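Local structure of fucose-specific lectin (Aleuria aurantia, 6GKE) at residues Q23-Q28 with S277-A282; Y228-K231 with E235-E238; A254-P259 with S286-Q291; W290-I293 with G297-I300. The protein binds L-fucose as a six-bladed beta-propeller lectin, preferring alpha-1,6-linked core fucose on glycoproteins. The protein carries 1 engineered substitution. All coordinates share one frame; numbering follows the deposited sequence. Where two conformers were deposited one is given.

In the fold
The four contacts trace the closing end of a six-bladed propeller. Interaction 1 joins the first repeat to the sixth and supplies Arg24 to one fucose; interactions 2 and 4 are hairpins of the fifth and sixth repeats that hold another fucose between them. Their centres lie about 14 Å apart, and Glu238 OE2 approaches Trp298 CZ2 to 3.4 Å. Interaction 3 fastens the loop between the last strand of the fifth sheet and the first of the sixth to strand 286-293, sharing Trp290 with interaction 4; Leu236 CD2 of interaction 2 meets Trp290 CD1 at 3.7 Å. Val278, beside the contact residues of interaction 1, turns to the fifth repeat, its CG1 lying 3.9 Å from Leu236 CD2.

Interaction 1 (Q23-Q28 with S277-A282); sequences QRVYFQ and SVFFQA. With FUC (alpha-L-fucopyranose), chain C.
Across the seam between the first and last blades of the propeller, Gln23 and Val25 of strand 22-28 face Ser277 and Phe279 of strand 275-282. The two strands belong to different sheets and run roughly parallel, the axes of the two segments coming no closer than 10.1 Å, too far for backbone pairing, so side chains span the gap. Gln23 does this with an extended chain (chi2 -178°) that carries its amide across to the serine. Ser277 OG donates to Gln23 OE1 over 2.7 Å, tilted from the carbonyl plane, and Asn269 ND2 donates to the same oxygen. Two donors therefore satisfy a buried amide oxygen, which a glutamine can offer without bringing a charge into the core. Gln23 OE1 also lies at the edge of the Phe279 ring, 3.8 Å from CZ.

Two residues on, Val25 CG2 sits over the centre of the Phe279 ring, 4.0 Å from its centroid and 9° off the normal, a CH-pi contact. Standing anti to the backbone N points that methyl at the ring, and a branched apolar side chain suits a buried aromatic face. As in other propellers, alternate residues of a blade strand face opposite neighbouring blades. Arg24 accordingly points away from Phe279 and into the fucose site that this first blade forms with the second. The edge of its guanidinium faces the sugar: Arg24 NE bonds fucose O4 at 2.8 Å, and Arg24 NH2 fucose O5 at 2.9 Å. Arg24 NH1 turns back to Gln23 O at 2.9 Å and also bonds Gln22, which fixes the plane of the group, while Glu36 and Trp97 bind the same fucose.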
# COMPACT_ATOMS: atom_id res chain seq x y z
N GLN A 23 25.61 -2.80 5.43
CA GLN A 23 24.29 -2.40 5.88
C GLN A 23 23.32 -3.56 5.70
O GLN A 23 23.43 -4.34 4.75
CB GLN A 23 23.75 -1.22 5.07
CG GLN A 23 24.57 0.05 5.20
CD GLN A 23 23.92 1.15 4.39
OE1 GLN A 23 22.90 1.72 4.79
NE2 GLN A 23 24.51 1.45 3.25
N ARG A 24 22.34 -3.64 6.61
CA ARG A 24 21.21 -4.52 6.42
C ARG A 24 19.95 -3.71 6.70
O ARG A 24 19.92 -2.89 7.62
CB ARG A 24 21.25 -5.74 7.35
CG ARG A 24 22.52 -6.56 7.29
CD ARG A 24 22.68 -7.33 6.00
NE ARG A 24 23.88 -8.16 5.96
CZ ARG A 24 25.08 -7.76 5.54
NH1 ARG A 24 25.25 -6.54 5.05
NH2 ARG A 24 26.11 -8.58 5.61
N VAL A 25 18.91 -3.96 5.91
CA VAL A 25 17.62 -3.33 6.13
C VAL A 25 16.55 -4.43 6.11
O VAL A 25 16.63 -5.37 5.32
CB VAL A 25 17.35 -2.18 5.14
CG1 VAL A 25 17.36 -2.62 3.70
CG2 VAL A 25 16.08 -1.42 5.48
N TYR A 26 15.59 -4.29 7.03
CA TYR A 26 14.53 -5.25 7.28
C TYR A 26 13.19 -4.58 7.00
O TYR A 26 12.96 -3.43 7.39
CB TYR A 26 14.58 -5.78 8.72
CG TYR A 26 15.91 -6.41 9.00
CD1 TYR A 26 16.19 -7.69 8.57
CD2 TYR A 26 16.94 -5.68 9.56
CE1 TYR A 26 17.45 -8.25 8.71
CE2 TYR A 26 18.21 -6.21 9.72
CZ TYR A 26 18.47 -7.49 9.27
OH TYR A 26 19.73 -7.99 9.37
N PHE A 27 12.31 -5.32 6.32
CA PHE A 27 10.99 -4.85 5.97
C PHE A 27 10.07 -6.06 5.87
O PHE A 27 10.53 -7.20 5.82
CB PHE A 27 11.03 -4.07 4.65
CG PHE A 27 11.42 -4.90 3.45
CD1 PHE A 27 12.75 -5.08 3.09
CD2 PHE A 27 10.45 -5.52 2.68
CE1 PHE A 27 13.09 -5.86 1.99
CE2 PHE A 27 10.79 -6.30 1.58
CZ PHE A 27 12.11 -6.46 1.24
N GLN A 28 8.76 -5.80 5.80
CA GLN A 28 7.80 -6.88 5.72
C GLN A 28 7.25 -6.98 4.29
O GLN A 28 7.04 -5.97 3.61
CB GLN A 28 6.66 -6.64 6.72
CG GLN A 28 5.78 -7.86 6.95
CD GLN A 28 4.94 -7.69 8.18
OE1 GLN A 28 4.43 -6.60 8.46
NE2 GLN A 28 4.77 -8.77 8.93
N SER A 277 22.33 6.39 6.77
CA SER A 277 21.22 6.10 5.87
C SER A 277 19.90 6.36 6.61
O SER A 277 19.76 5.92 7.74
CB SER A 277 21.24 4.68 5.38
OG SER A 277 22.42 4.41 4.64
N VAL A 278 18.95 7.01 5.94
CA VAL A 278 17.59 7.14 6.47
C VAL A 278 16.63 6.61 5.40
O VAL A 278 16.47 7.21 4.34
CB VAL A 278 17.22 8.57 6.89
CG1 VAL A 278 15.84 8.60 7.53
CG2 VAL A 278 18.26 9.17 7.83
N PHE A 279 16.02 5.46 5.70
CA PHE A 279 15.16 4.73 4.78
C PHE A 279 13.73 5.24 4.85
O PHE A 279 13.26 5.64 5.92
CB PHE A 279 15.19 3.24 5.10
CG PHE A 279 16.56 2.65 4.91
CD1 PHE A 279 16.95 2.16 3.68
CD2 PHE A 279 17.49 2.64 5.95
CE1 PHE A 279 18.22 1.65 3.48
CE2 PHE A 279 18.76 2.14 5.75
CZ PHE A 279 19.13 1.65 4.52
N PHE A 280 13.04 5.20 3.70
CA PHE A 280 11.64 5.58 3.61
C PHE A 280 10.97 4.75 2.51
O PHE A 280 11.62 4.05 1.74
CB PHE A 280 11.51 7.09 3.38
CG PHE A 280 12.04 7.64 2.07
CD1 PHE A 280 13.36 8.03 1.94
CD2 PHE A 280 11.19 7.80 0.98
CE1 PHE A 280 13.83 8.57 0.76
CE2 PHE A 280 11.67 8.34 -0.21
CZ PHE A 280 12.98 8.72 -0.32
N GLN A 281 9.63 4.83 2.48
CA GLN A 281 8.83 4.06 1.54
C GLN A 281 8.12 5.01 0.59
O GLN A 281 7.43 5.94 1.02
CB GLN A 281 7.84 3.17 2.29
CG GLN A 281 6.99 2.30 1.37
CD GLN A 281 6.09 1.37 2.14
OE1 GLN A 281 5.24 1.81 2.92
NE2 GLN A 281 6.27 0.07 1.96
N ALA A 282 8.25 4.73 -0.71
CA ALA A 282 7.76 5.59 -1.78
C ALA A 282 6.94 4.77 -2.77
O ALA A 282 6.83 3.56 -2.67
CB ALA A 282 8.93 6.25 -2.47
C1 FUC C . 25.01 -12.14 5.32
C2 FUC C . 23.50 -12.25 5.21
C3 FUC C . 22.88 -12.64 6.55
C4 FUC C . 23.35 -11.70 7.65
C5 FUC C . 24.88 -11.69 7.67
C6 FUC C . 25.46 -10.74 8.72
O1 FUC C . 25.52 -13.45 5.51
O2 FUC C . 23.18 -13.25 4.23
O3 FUC C . 21.45 -12.67 6.44
O4 FUC C . 22.90 -10.36 7.42
O5 FUC C . 25.36 -11.27 6.40

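Interaction 2 (Y228-K231 with E235-E238); sequences YWQK and ELYE. With FUC (alpha-L-fucopyranose), chain G.
Glu238 and Tyr228 lie side by side on neighbouring strands and point the same way, toward a bound fucose. The carboxylate is used at both oxygens: fucose O3 donates to Glu238 OE1 at 2.6 Å and fucose O4 to Glu238 OE2 at 2.7 Å. Tyr228 OH gives a weak hydrogen bond to Glu238 OE2, which may help to position the acid. Glu238 reaches the sugar through an extended chain, its CG anti to the backbone N (chi1 -178°), and the CG methylene passes 3.4 Å from Tyr228 CE1.

Behind this polar end, Trp229 and Tyr237 form a hydrogen-bonded antiparallel pair, with Trp229 N to Tyr237 O at 3.0 Å and Tyr237 N to Trp229 O at 2.9 Å. Their side chains share the other face of the sheet. Tyr237 CB rests over the five-membered ring of Trp229, 3.5 Å from its centroid; the two ring planes are nearly parallel (4°) but slid apart, so the rings barely overlap. Beyond the pair, one water links Lys231 N with Glu235 O. Leu236 CD1 packs against Tyr228 CB at 4.1 Å, giving the tyrosine an apolar flank.

This is the hairpin of the second and third strands of a propeller blade, with the glutamate that binds fucose between adjacent blades; Arg226 and Trp298 also bind this sugar.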
# COMPACT_ATOMS: atom_id res chain seq x y z
N TYR A 228 15.77 11.99 13.82
CA TYR A 228 15.04 12.11 12.56
C TYR A 228 13.55 11.93 12.82
O TYR A 228 13.15 11.09 13.62
CB TYR A 228 15.49 11.05 11.55
CG TYR A 228 16.94 11.22 11.20
CD1 TYR A 228 17.34 12.23 10.34
CD2 TYR A 228 17.92 10.45 11.80
CE1 TYR A 228 18.68 12.47 10.08
CE2 TYR A 228 19.26 10.67 11.55
CZ TYR A 228 19.65 11.69 10.70
OH TYR A 228 20.98 11.94 10.49
N TRP A 229 12.73 12.70 12.11
CA TRP A 229 11.30 12.42 12.11
C TRP A 229 10.69 12.77 10.76
O TRP A 229 11.16 13.65 10.05
CB TRP A 229 10.56 13.12 13.26
CG TRP A 229 10.63 14.61 13.29
CD1 TRP A 229 9.77 15.51 12.74
CD2 TRP A 229 11.60 15.37 14.03
NE1 TRP A 229 10.16 16.78 13.06
CE2 TRP A 229 11.27 16.73 13.85
CE3 TRP A 229 12.72 15.04 14.80
CZ2 TRP A 229 12.01 17.75 14.44
CZ3 TRP A 229 13.45 16.05 15.38
CH2 TRP A 229 13.10 17.39 15.20
N GLN A 230 9.62 12.04 10.43
CA GLN A 230 8.96 12.23 9.16
C GLN A 230 7.53 11.73 9.26
O GLN A 230 7.28 10.59 9.70
CB GLN A 230 9.70 11.47 8.06
CG GLN A 230 9.16 11.72 6.65
CD GLN A 230 9.88 10.84 5.66
OE1 GLN A 230 10.97 11.17 5.19
NE2 GLN A 230 9.29 9.69 5.37
N LYS A 231 6.60 12.56 8.80
CA LYS A 231 5.24 12.13 8.49
C LYS A 231 5.20 11.77 7.01
O LYS A 231 5.77 12.48 6.18
CB LYS A 231 4.25 13.25 8.80
CG LYS A 231 2.82 12.95 8.37
CD LYS A 231 1.82 13.96 8.85
CE LYS A 231 0.44 13.70 8.27
NZ LYS A 231 -0.52 14.76 8.66
N GLU A 235 8.29 16.29 4.37
CA GLU A 235 9.74 16.19 4.31
C GLU A 235 10.29 15.63 5.63
O GLU A 235 9.71 15.79 6.70
CB GLU A 235 10.39 17.55 4.02
CG GLU A 235 9.93 18.23 2.75
CD GLU A 235 10.27 17.58 1.42
OE1 GLU A 235 10.86 16.47 1.41
OE2 GLU A 235 9.94 18.19 0.38
N LEU A 236 11.44 14.97 5.51
CA LEU A 236 12.24 14.48 6.62
C LEU A 236 12.84 15.67 7.39
O LEU A 236 13.34 16.62 6.77
CB LEU A 236 13.35 13.60 6.03
CG LEU A 236 14.36 13.02 7.02
CD1 LEU A 236 13.69 12.10 8.02
CD2 LEU A 236 15.47 12.29 6.28
N TYR A 237 12.82 15.57 8.72
CA TYR A 237 13.47 16.53 9.61
C TYR A 237 14.62 15.85 10.34
O TYR A 237 14.55 14.66 10.68
CB TYR A 237 12.50 17.06 10.66
CG TYR A 237 11.48 18.02 10.11
CD1 TYR A 237 10.37 17.56 9.43
CD2 TYR A 237 11.63 19.39 10.24
CE1 TYR A 237 9.43 18.43 8.89
CE2 TYR A 237 10.70 20.28 9.73
CZ TYR A 237 9.59 19.79 9.05
OH TYR A 237 8.67 20.66 8.53
N GLU A 238 15.65 16.65 10.63
CA GLU A 238 16.76 16.23 11.48
C GLU A 238 17.02 17.31 12.53
O GLU A 238 17.14 18.49 12.19
CB GLU A 238 18.04 16.05 10.67
CG GLU A 238 19.23 15.57 11.48
CD GLU A 238 20.55 15.72 10.74
OE1 GLU A 238 20.97 16.88 10.55
OE2 GLU A 238 21.16 14.69 10.36
C1 FUC G . 25.89 17.79 10.36
C2 FUC G . 24.41 17.91 10.01
C3 FUC G . 24.06 16.99 8.85
C4 FUC G . 24.51 15.55 9.16
C5 FUC G . 25.99 15.57 9.49
C6 FUC G . 26.57 14.20 9.84
O1 FUC G . 26.67 18.32 9.28
O2 FUC G . 24.13 19.27 9.67
O3 FUC G . 22.66 17.08 8.57
O4 FUC G . 23.82 15.00 10.30
O5 FUC G . 26.23 16.42 10.60
O HOH W 1 7.60 15.18 8.40

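Interaction 3 (A254-P259 with S286-Q291); sequences ASRPTP and SLQQWQ
A partly buried loop-to-strand contact joins Arg256 and Pro259, in the connection between strands 249-251 and 267-271, to Gln288 and Trp290 of strand 286-293. It ties the link from the fifth sheet to the sixth onto the third strand of the sixth sheet. Arg256, bent at chi3, brings NH2 to Gln288 OE1, to which it donates at 3.3 Å. The oxygen lies near the guanidinium plane, yet the donor stands above the carbonyl plane, and the two flat groups are turned 82° against each other. A water makes a second path, taking a hydrogen bond from Arg256 NH1 (2.8 Å) and giving one to Gln288 OE1 (2.6 Å).

Gln288 bends at chi2 (-104°), which lets its other end turn back along its own strand: NE2 donates to Ser286 OG at 2.9 Å and fixes the rotation of the amide. Pro259 supplies the apolar part, its CG touching Trp290 CZ2 at 4.2 Å, and its compact apolar ring suits a place against the indole.

The bond from arginine to glutamine is straight at the hydrogen but long and poorly aimed at the acceptor, and the acceptor is neutral. The direct attraction is therefore probably modest, reinforced by the shorter bonds of the water bridge.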
# COMPACT_ATOMS: atom_id res chain seq x y z
N ALA A 254 14.69 19.58 -3.93
CA ALA A 254 13.71 20.46 -4.57
C ALA A 254 13.08 19.77 -5.80
O ALA A 254 11.94 20.07 -6.15
CB ALA A 254 14.36 21.76 -4.95
N SER A 255 13.82 18.86 -6.44
CA SER A 255 13.36 18.16 -7.65
C SER A 255 12.46 16.97 -7.30
O SER A 255 11.77 16.45 -8.19
CB SER A 255 14.53 17.72 -8.49
OG SER A 255 15.13 16.55 -7.96
N ARG A 256 12.48 16.53 -6.04
CA ARG A 256 11.70 15.38 -5.57
C ARG A 256 11.04 15.73 -4.25
O ARG A 256 11.39 15.19 -3.20
CB ARG A 256 12.60 14.15 -5.44
CG ARG A 256 13.11 13.63 -6.78
CD ARG A 256 13.90 12.35 -6.66
NE ARG A 256 13.12 11.25 -6.12
CZ ARG A 256 13.60 10.05 -5.88
NH1 ARG A 256 14.85 9.77 -6.21
NH2 ARG A 256 12.85 9.13 -5.30
N PRO A 257 10.04 16.64 -4.26
CA PRO A 257 9.39 17.04 -3.02
C PRO A 257 8.68 15.86 -2.34
O PRO A 257 8.15 14.97 -3.01
CB PRO A 257 8.38 18.12 -3.44
CG PRO A 257 8.16 17.87 -4.92
CD PRO A 257 9.48 17.32 -5.44
N THR A 258 8.70 15.89 -1.01
CA THR A 258 7.97 14.98 -0.12
C THR A 258 7.88 13.58 -0.74
O THR A 258 6.78 13.10 -1.04
CB THR A 258 6.58 15.54 0.21
OG1 THR A 258 5.79 15.66 -0.97
CG2 THR A 258 6.65 16.89 0.89
N PRO A 259 9.02 12.89 -0.95
CA PRO A 259 9.04 11.69 -1.78
C PRO A 259 8.42 10.42 -1.18
O PRO A 259 8.28 9.45 -1.91
CB PRO A 259 10.55 11.48 -2.04
CG PRO A 259 11.22 12.10 -0.84
CD PRO A 259 10.36 13.30 -0.50
N SER A 286 8.34 1.21 -3.27
CA SER A 286 9.80 1.12 -3.24
C SER A 286 10.36 1.47 -1.87
O SER A 286 9.79 2.26 -1.11
CB SER A 286 10.41 1.98 -4.32
OG SER A 286 10.07 3.34 -4.15
N LEU A 287 11.52 0.86 -1.58
CA LEU A 287 12.33 1.16 -0.42
C LEU A 287 13.49 2.05 -0.88
O LEU A 287 14.33 1.63 -1.67
CB LEU A 287 12.82 -0.16 0.19
CG LEU A 287 13.71 -0.06 1.43
CD1 LEU A 287 13.09 0.80 2.52
CD2 LEU A 287 14.00 -1.45 1.96
N GLN A 288 13.46 3.30 -0.40
CA GLN A 288 14.40 4.32 -0.78
C GLN A 288 15.21 4.73 0.45
O GLN A 288 14.88 4.36 1.58
CB GLN A 288 13.67 5.57 -1.28
CG GLN A 288 12.61 5.31 -2.34
CD GLN A 288 13.02 5.67 -3.74
OE1 GLN A 288 14.02 6.36 -3.98
NE2 GLN A 288 12.22 5.22 -4.69
N GLN A 289 16.25 5.54 0.24
CA GLN A 289 16.94 6.11 1.38
C GLN A 289 17.59 7.44 1.04
O GLN A 289 18.02 7.68 -0.10
CB GLN A 289 18.06 5.19 1.85
CG GLN A 289 19.20 5.09 0.85
CD GLN A 289 20.44 4.57 1.52
OE1 GLN A 289 20.83 3.42 1.31
NE2 GLN A 289 21.06 5.40 2.34
N TRP A 290 17.65 8.29 2.06
CA TRP A 290 18.53 9.41 2.12
C TRP A 290 19.90 8.92 2.58
O TRP A 290 20.00 8.02 3.41
CB TRP A 290 17.99 10.46 3.10
CG TRP A 290 16.75 11.12 2.61
CD1 TRP A 290 15.46 10.80 2.91
CD2 TRP A 290 16.69 12.21 1.68
NE1 TRP A 290 14.60 11.63 2.24
CE2 TRP A 290 15.33 12.50 1.48
CE3 TRP A 290 17.66 12.98 1.02
CZ2 TRP A 290 14.91 13.53 0.63
CZ3 TRP A 290 17.24 13.99 0.18
CH2 TRP A 290 15.88 14.26 -0.00
N GLN A 291 20.95 9.55 2.05
CA GLN A 291 22.32 9.24 2.43
C GLN A 291 23.06 10.55 2.70
O GLN A 291 22.87 11.52 1.97
CB GLN A 291 23.02 8.45 1.33
CG GLN A 291 23.13 9.21 0.01
CD GLN A 291 23.47 8.36 -1.18
OE1 GLN A 291 23.73 7.16 -1.07
NE2 GLN A 291 23.48 8.98 -2.34
O HOH W 2 15.25 7.01 -6.23

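Interaction 4 (W290-I293 with G297-I300). With FUC (alpha-L-fucopyranose), chain G.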
# COMPACT_ATOMS: atom_id res chain seq x y z
N TRP A 290 17.65 8.29 2.06
CA TRP A 290 18.53 9.41 2.12
C TRP A 290 19.90 8.92 2.58
O TRP A 290 20.00 8.02 3.41
CB TRP A 290 17.99 10.46 3.10
CG TRP A 290 16.75 11.12 2.61
CD1 TRP A 290 15.46 10.80 2.91
CD2 TRP A 290 16.69 12.21 1.68
NE1 TRP A 290 14.60 11.63 2.24
CE2 TRP A 290 15.33 12.50 1.48
CE3 TRP A 290 17.66 12.98 1.02
CZ2 TRP A 290 14.91 13.53 0.63
CZ3 TRP A 290 17.24 13.99 0.18
CH2 TRP A 290 15.88 14.26 -0.00
N GLN A 291 20.95 9.55 2.05
CA GLN A 291 22.32 9.24 2.43
C GLN A 291 23.06 10.55 2.70
O GLN A 291 22.87 11.52 1.97
CB GLN A 291 23.02 8.45 1.33
CG GLN A 291 23.13 9.21 0.01
CD GLN A 291 23.47 8.36 -1.18
OE1 GLN A 291 23.73 7.16 -1.07
NE2 GLN A 291 23.48 8.98 -2.34
N TRP A 292 23.89 10.53 3.74
CA TRP A 292 24.79 11.62 4.07
C TRP A 292 26.22 11.24 3.65
O TRP A 292 26.72 10.22 4.10
CB TRP A 292 24.79 11.91 5.57
CG TRP A 292 25.95 12.79 5.91
CD1 TRP A 292 27.21 12.41 6.30
CD2 TRP A 292 25.98 14.21 5.75
NE1 TRP A 292 28.00 13.52 6.44
CE2 TRP A 292 27.28 14.63 6.12
CE3 TRP A 292 25.03 15.16 5.37
CZ2 TRP A 292 27.64 15.98 6.11
CZ3 TRP A 292 25.39 16.49 5.37
CH2 TRP A 292 26.68 16.89 5.73
N ILE A 293 26.86 12.09 2.85
CA ILE A 293 28.23 11.84 2.44
C ILE A 293 29.05 13.10 2.76
O ILE A 293 28.68 14.21 2.38
CB ILE A 293 28.29 11.43 0.96
CG1 ILE A 293 27.68 10.04 0.75
CG2 ILE A 293 29.71 11.49 0.42
CD1 ILE A 293 26.93 9.88 -0.55
N GLY A 297 26.87 16.30 1.30
CA GLY A 297 25.61 16.54 2.00
C GLY A 297 24.64 15.39 1.78
O GLY A 297 25.06 14.25 1.57
N TRP A 298 23.34 15.72 1.83
CA TRP A 298 22.27 14.74 1.75
C TRP A 298 21.78 14.58 0.31
O TRP A 298 21.60 15.55 -0.41
CB TRP A 298 21.09 15.19 2.61
CG TRP A 298 21.34 15.09 4.08
CD1 TRP A 298 21.68 16.09 4.94
CD2 TRP A 298 21.25 13.89 4.87
NE1 TRP A 298 21.79 15.61 6.21
CE2 TRP A 298 21.55 14.26 6.20
CE3 TRP A 298 20.94 12.56 4.59
CZ2 TRP A 298 21.54 13.33 7.24
CZ3 TRP A 298 20.93 11.65 5.62
CH2 TRP A 298 21.22 12.03 6.93
N SER A 299 21.49 13.33 -0.07
CA SER A 299 20.87 13.03 -1.35
C SER A 299 20.08 11.73 -1.24
O SER A 299 20.30 10.95 -0.32
CB SER A 299 21.89 12.94 -2.45
OG SER A 299 22.83 11.91 -2.19
N ILE A 300 19.16 11.51 -2.18
CA ILE A 300 18.46 10.25 -2.28
C ILE A 300 19.38 9.26 -3.01
O ILE A 300 19.87 9.55 -4.10
CB ILE A 300 17.09 10.41 -2.97
CG1 ILE A 300 16.19 11.35 -2.16
CG2 ILE A 300 16.44 9.05 -3.19
CD1 ILE A 300 14.95 11.80 -2.89
C1 FUC G . 25.89 17.79 10.36
C2 FUC G . 24.41 17.91 10.01
C3 FUC G . 24.06 16.99 8.85
C4 FUC G . 24.51 15.55 9.16
C5 FUC G . 25.99 15.57 9.49
C6 FUC G . 26.57 14.20 9.84
O1 FUC G . 26.67 18.32 9.28
O2 FUC G . 24.13 19.27 9.67
O3 FUC G . 22.66 17.08 8.57
O4 FUC G . 23.82 15.00 10.30
O5 FUC G . 26.23 16.42 10.60
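Trp298 packs against Gln291 and Trp292 on the neighbouring strand, and its side chain can be followed from the backbone to the sugar. From CB, with CG anti to the carbonyl carbon (chi1 -71°), the indole lies back across strand 286-293. On the benzene side, Trp298 CE3 passes 3.4 Å from Gln291 O, and farther along CH2 lies 3.8 Å from Trp292 CB, which lies over the six-membered ring in a CH-pi contact. On the pyrrole side, CD1 is 3.5 Å from Trp292 CE3. Here Trp292, in one of its two conformers, sets its edge on the Trp298 face, planes 63° apart, in an edge-to-face pair. At the tip, Trp298 NE1 donates almost straight to fucose O3 at 2.9 Å, with the oxygen close to the indole plane.

In that same conformer Trp292 lays one face on the sugar, its CE2 3.7 Å from fucose C5. Its opposite face is backed by Gly297, which has a positive phi and no side chain, so the backbone itself can come close. Gln291 and Ser299 form a hydrogen-bonded antiparallel pair whose side chains lie on the other face, where Gln291 NE2 donates to Ser299 OG at 3.0 Å. Farther from the turn, Ile300 CG1 covers the six-membered ring of Trp290, 3.5 Å from its centroid.

Fucose O3 receives the indole hydrogen and donates its own in a hydrogen bond to Glu238 OE1, while the less polar C5 side of the ring meets Trp292. Such pairing is consistent with recognition of both the hydroxyl pattern and the apolar patch of fucose.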